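Local coordinates for protein TqaA (Penicillium aethiopicum, PDB 5DLK) that is the terminal condensation-like domain of a fungal nonribosomal peptide synthetase, which probably macrocyclizes the peptide delivered on a phosphopantetheine arm, at residues H59-R64 / C326-V331. Sequence-based numbering, arbitrary orientation.
Sequences HVFIKR and CTLNFV
Val60 and Phe61 of helix 56-63 meet Cys326, Leu328 and Phe330 where a loop runs into strand 329-336; the backbones stay well apart, with CA of Val60 9.4 Å from CA of Phe330, and side chains alone bridge the gap. No hydrogen bond crosses it. Phe61 touches three residues of 326-331 with the far end of its ring, its CG lying anti to the carbonyl carbon (chi1 -75°). The rim of Phe330 is directed at the face of Phe61 in an offset edge-to-face pair, the planes inclined at 70° and the centroids 5.8 Å apart; Phe61 CZ, 3.8 Å from Phe330 CZ, lies close to the plane of the Phe330 ring. Cys326 SG, anti to its own backbone N, comes to the edge of Phe61 and approaches CE2 at 3.6 Å, a sulfur-aromatic contact beside the ring rather than over it. Leu328 touches the same rim with one methyl, CD1, which is 3.8 Å from Phe61 CZ, the two side chains crossing at about a right angle. Val60 meets Phe330 tip to tip, with CG1 3.8 Å from Phe330 CE2. On the helix side, Arg64 NH1 donates to Val60 O (2.9 Å), while its NE forms a salt bridge with Glu421. Leu328 also lies near Gly183 and Asn311, which bind phosphopantetheine in this protein, so its end of the cluster probably lies beside that site, empty of the ligand here. His178 stacks on Phe61, and Trp423 packs edge-to-face with Phe330. Val60 and Phe61 pack helix 56-63 against the start of strand 329-336, an outermost strand of the six-stranded mixed sheet, joining the N- and C-terminal lobes of the V-shaped condensation-domain fold.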
ATOM      1  N   HIS A  59       4.361   0.478  -9.153  1.00 15.81           N
ATOM      2  CA  HIS A  59       3.697   0.240 -10.435  1.00 17.66           C
ATOM      3  C   HIS A  59       2.394  -0.544 -10.301  1.00 18.72           C
ATOM      4  O   HIS A  59       1.438  -0.316 -11.049  1.00 18.82           O
ATOM      5  CB  HIS A  59       4.649  -0.503 -11.374  1.00 21.84           C
ATOM      6  CG  HIS A  59       4.341  -0.313 -12.823  1.00 27.08           C
ATOM      7  ND1 HIS A  59       4.875  -1.116 -13.808  1.00 30.37           N
ATOM      8  CD2 HIS A  59       3.555   0.591 -13.461  1.00 31.92           C
ATOM      9  CE1 HIS A  59       4.437  -0.715 -14.988  1.00 32.35           C
ATOM     10  NE2 HIS A  59       3.631   0.317 -14.805  1.00 30.68           N
ATOM     11  N   VAL A  60       2.357  -1.493  -9.370  1.00 16.76           N
ATOM     12  CA  VAL A  60       1.112  -2.218  -9.089  1.00 15.61           C
ATOM     13  C   VAL A  60      -0.005  -1.233  -8.797  1.00 16.04           C
ATOM     14  O   VAL A  60      -1.098  -1.307  -9.373  1.00 16.69           O
ATOM     15  CB  VAL A  60       1.266  -3.184  -7.886  1.00 16.85           C
ATOM     16  CG1 VAL A  60      -0.108  -3.602  -7.319  1.00 16.10           C
ATOM     17  CG2 VAL A  60       2.075  -4.395  -8.298  1.00 20.44           C
ATOM     18  N   PHE A  61       0.272  -0.297  -7.899  1.00 16.72           N
ATOM     19  CA  PHE A  61      -0.764   0.655  -7.501  1.00 15.70           C
ATOM     20  C   PHE A  61      -1.118   1.616  -8.630  1.00 16.62           C
ATOM     21  O   PHE A  61      -2.282   1.950  -8.816  1.00 17.13           O
ATOM     22  CB  PHE A  61      -0.319   1.423  -6.255  1.00 16.26           C
ATOM     23  CG  PHE A  61      -0.399   0.615  -4.998  1.00 17.18           C
ATOM     24  CD1 PHE A  61      -1.597   0.030  -4.619  1.00 19.10           C
ATOM     25  CD2 PHE A  61       0.726   0.416  -4.199  1.00 15.74           C
ATOM     26  CE1 PHE A  61      -1.690  -0.736  -3.462  1.00 20.75           C
ATOM     27  CE2 PHE A  61       0.648  -0.348  -3.033  1.00 18.79           C
ATOM     28  CZ  PHE A  61      -0.575  -0.932  -2.664  1.00 18.33           C
ATOM     29  N   ILE A  62      -0.123   2.072  -9.380  1.00 16.64           N
ATOM     30  CA  ILE A  62      -0.394   3.012 -10.477  1.00 15.24           C
ATOM     31  C   ILE A  62      -1.264   2.375 -11.557  1.00 20.34           C
ATOM     32  O   ILE A  62      -2.247   2.982 -12.026  1.00 18.55           O
ATOM     33  CB  ILE A  62       0.929   3.557 -11.079  1.00 17.43           C
ATOM     34  CG1 ILE A  62       1.597   4.458 -10.036  1.00 19.34           C
ATOM     35  CG2 ILE A  62       0.654   4.327 -12.360  1.00 20.82           C
ATOM     36  CD1 ILE A  62       3.031   4.845 -10.356  1.00 20.01           C
ATOM     37  N   LYS A  63      -0.959   1.122 -11.905  1.00 17.83           N
ATOM     38  CA  LYS A  63      -1.715   0.430 -12.935  1.00 17.45           C
ATOM     39  C   LYS A  63      -3.162   0.215 -12.538  1.00 18.01           C
ATOM     40  O   LYS A  63      -4.028   0.053 -13.396  1.00 24.20           O
ATOM     41  CB  LYS A  63      -1.098  -0.941 -13.246  1.00 22.09           C
ATOM     42  CG  LYS A  63       0.139  -0.933 -14.118  1.00 28.48           C
ATOM     43  CD  LYS A  63       0.476  -2.404 -14.451  1.00 33.96           C
ATOM     44  CE  LYS A  63       1.764  -2.565 -15.232  1.00 45.77           C
ATOM     45  NZ  LYS A  63       1.746  -1.778 -16.508  1.00 47.44           N
ATOM     46  N   ARG A  64      -3.412   0.189 -11.235  1.00 18.10           N
ATOM     47  CA  ARG A  64      -4.748  -0.052 -10.704  1.00 19.00           C
ATOM     48  C   ARG A  64      -5.482   1.250 -10.329  1.00 21.05           C
ATOM     49  O   ARG A  64      -6.561   1.227  -9.702  1.00 20.23           O
ATOM     50  CB  ARG A  64      -4.647  -0.995  -9.508  1.00 17.04           C
ATOM     51  CG  ARG A  64      -4.346  -2.448  -9.972  1.00 17.00           C
ATOM     52  CD  ARG A  64      -3.713  -3.317  -8.898  1.00 19.43           C
ATOM     53  NE  ARG A  64      -3.371  -4.634  -9.460  1.00 19.23           N
ATOM     54  CZ  ARG A  64      -2.326  -4.881 -10.255  1.00 22.05           C
ATOM     55  NH1 ARG A  64      -1.489  -3.907 -10.633  1.00 17.12           N
ATOM     56  NH2 ARG A  64      -2.130  -6.114 -10.711  1.00 19.99           N
ATOM     57  N   CYS A 326       5.923   4.196  -0.287  1.00 23.21           N
ATOM     58  CA  CYS A 326       5.304   2.886  -0.412  1.00 19.20           C
ATOM     59  C   CYS A 326       6.398   1.828  -0.411  1.00 17.36           C
ATOM     60  O   CYS A 326       6.948   1.519  -1.451  1.00 19.64           O
ATOM     61  CB  CYS A 326       4.484   2.793  -1.691  1.00 21.19           C
ATOM     62  SG  CYS A 326       3.713   1.167  -1.889  1.00 24.27           S
ATOM     63  N   THR A 327       6.720   1.298   0.757  1.00 18.18           N
ATOM     64  CA  THR A 327       7.727   0.238   0.832  1.00 19.95           C
ATOM     65  C   THR A 327       7.096  -1.152   0.836  1.00 19.27           C
ATOM     66  O   THR A 327       7.818  -2.167   0.951  1.00 20.41           O
ATOM     67  CB  THR A 327       8.611   0.367   2.075  1.00 19.49           C
ATOM     68  OG1 THR A 327       7.835   0.144   3.261  1.00 21.96           O
ATOM     69  CG2 THR A 327       9.279   1.755   2.121  1.00 25.87           C
ATOM     70  N   LEU A 328       5.766  -1.201   0.752  1.00 18.95           N
ATOM     71  CA  LEU A 328       5.025  -2.465   0.640  1.00 17.94           C
ATOM     72  C   LEU A 328       5.600  -3.345  -0.441  1.00 17.87           C
ATOM     73  O   LEU A 328       6.046  -2.850  -1.467  1.00 18.44           O
ATOM     74  CB  LEU A 328       3.536  -2.217   0.302  1.00 20.07           C
ATOM     75  CG  LEU A 328       2.601  -1.562   1.304  1.00 27.26           C
ATOM     76  CD1 LEU A 328       1.213  -1.482   0.697  1.00 25.11           C
ATOM     77  CD2 LEU A 328       2.574  -2.359   2.601  1.00 27.60           C
ATOM     78  N   ASN A 329       5.561  -4.661  -0.228  1.00 16.06           N
ATOM     79  CA  ASN A 329       5.922  -5.580  -1.279  1.00 16.49           C
ATOM     80  C   ASN A 329       4.920  -6.717  -1.322  1.00 16.42           C
ATOM     81  O   ASN A 329       4.301  -7.042  -0.307  1.00 16.25           O
ATOM     82  CB  ASN A 329       7.346  -6.114  -1.070  1.00 15.51           C
ATOM     83  CG  ASN A 329       7.972  -6.563  -2.355  1.00 16.06           C
ATOM     84  OD1 ASN A 329       7.390  -6.400  -3.421  1.00 16.78           O
ATOM     85  ND2 ASN A 329       9.168  -7.142  -2.272  1.00 17.47           N
ATOM     86  N   PHE A 330       4.745  -7.293  -2.502  1.00 14.35           N
ATOM     87  CA  PHE A 330       3.865  -8.449  -2.669  1.00 15.29           C
ATOM     88  C   PHE A 330       4.752  -9.621  -3.064  1.00 16.23           C
ATOM     89  O   PHE A 330       5.338  -9.607  -4.148  1.00 16.98           O
ATOM     90  CB  PHE A 330       2.813  -8.159  -3.710  1.00 13.87           C
ATOM     91  CG  PHE A 330       2.202  -6.793  -3.541  1.00 16.71           C
ATOM     92  CD1 PHE A 330       1.342  -6.542  -2.477  1.00 17.80           C
ATOM     93  CD2 PHE A 330       2.541  -5.754  -4.404  1.00 16.85           C
ATOM     94  CE1 PHE A 330       0.770  -5.278  -2.299  1.00 16.56           C
ATOM     95  CE2 PHE A 330       1.976  -4.475  -4.228  1.00 16.04           C
ATOM     96  CZ  PHE A 330       1.098  -4.254  -3.166  1.00 16.33           C
ATOM     97  N   VAL A 331       4.896 -10.584  -2.158  1.00 15.00           N
ATOM     98  CA  VAL A 331       5.896 -11.655  -2.348  1.00 14.04           C
ATOM     99  C   VAL A 331       5.249 -13.027  -2.131  1.00 15.16           C
ATOM    100  O   VAL A 331       4.159 -13.126  -1.540  1.00 15.85           O
ATOM    101  CB  VAL A 331       7.102 -11.483  -1.393  1.00 14.94           C
ATOM    102  CG1 VAL A 331       7.813 -10.119  -1.618  1.00 18.64           C
ATOM    103  CG2 VAL A 331       6.680 -11.679   0.075  1.00 15.19           C
TER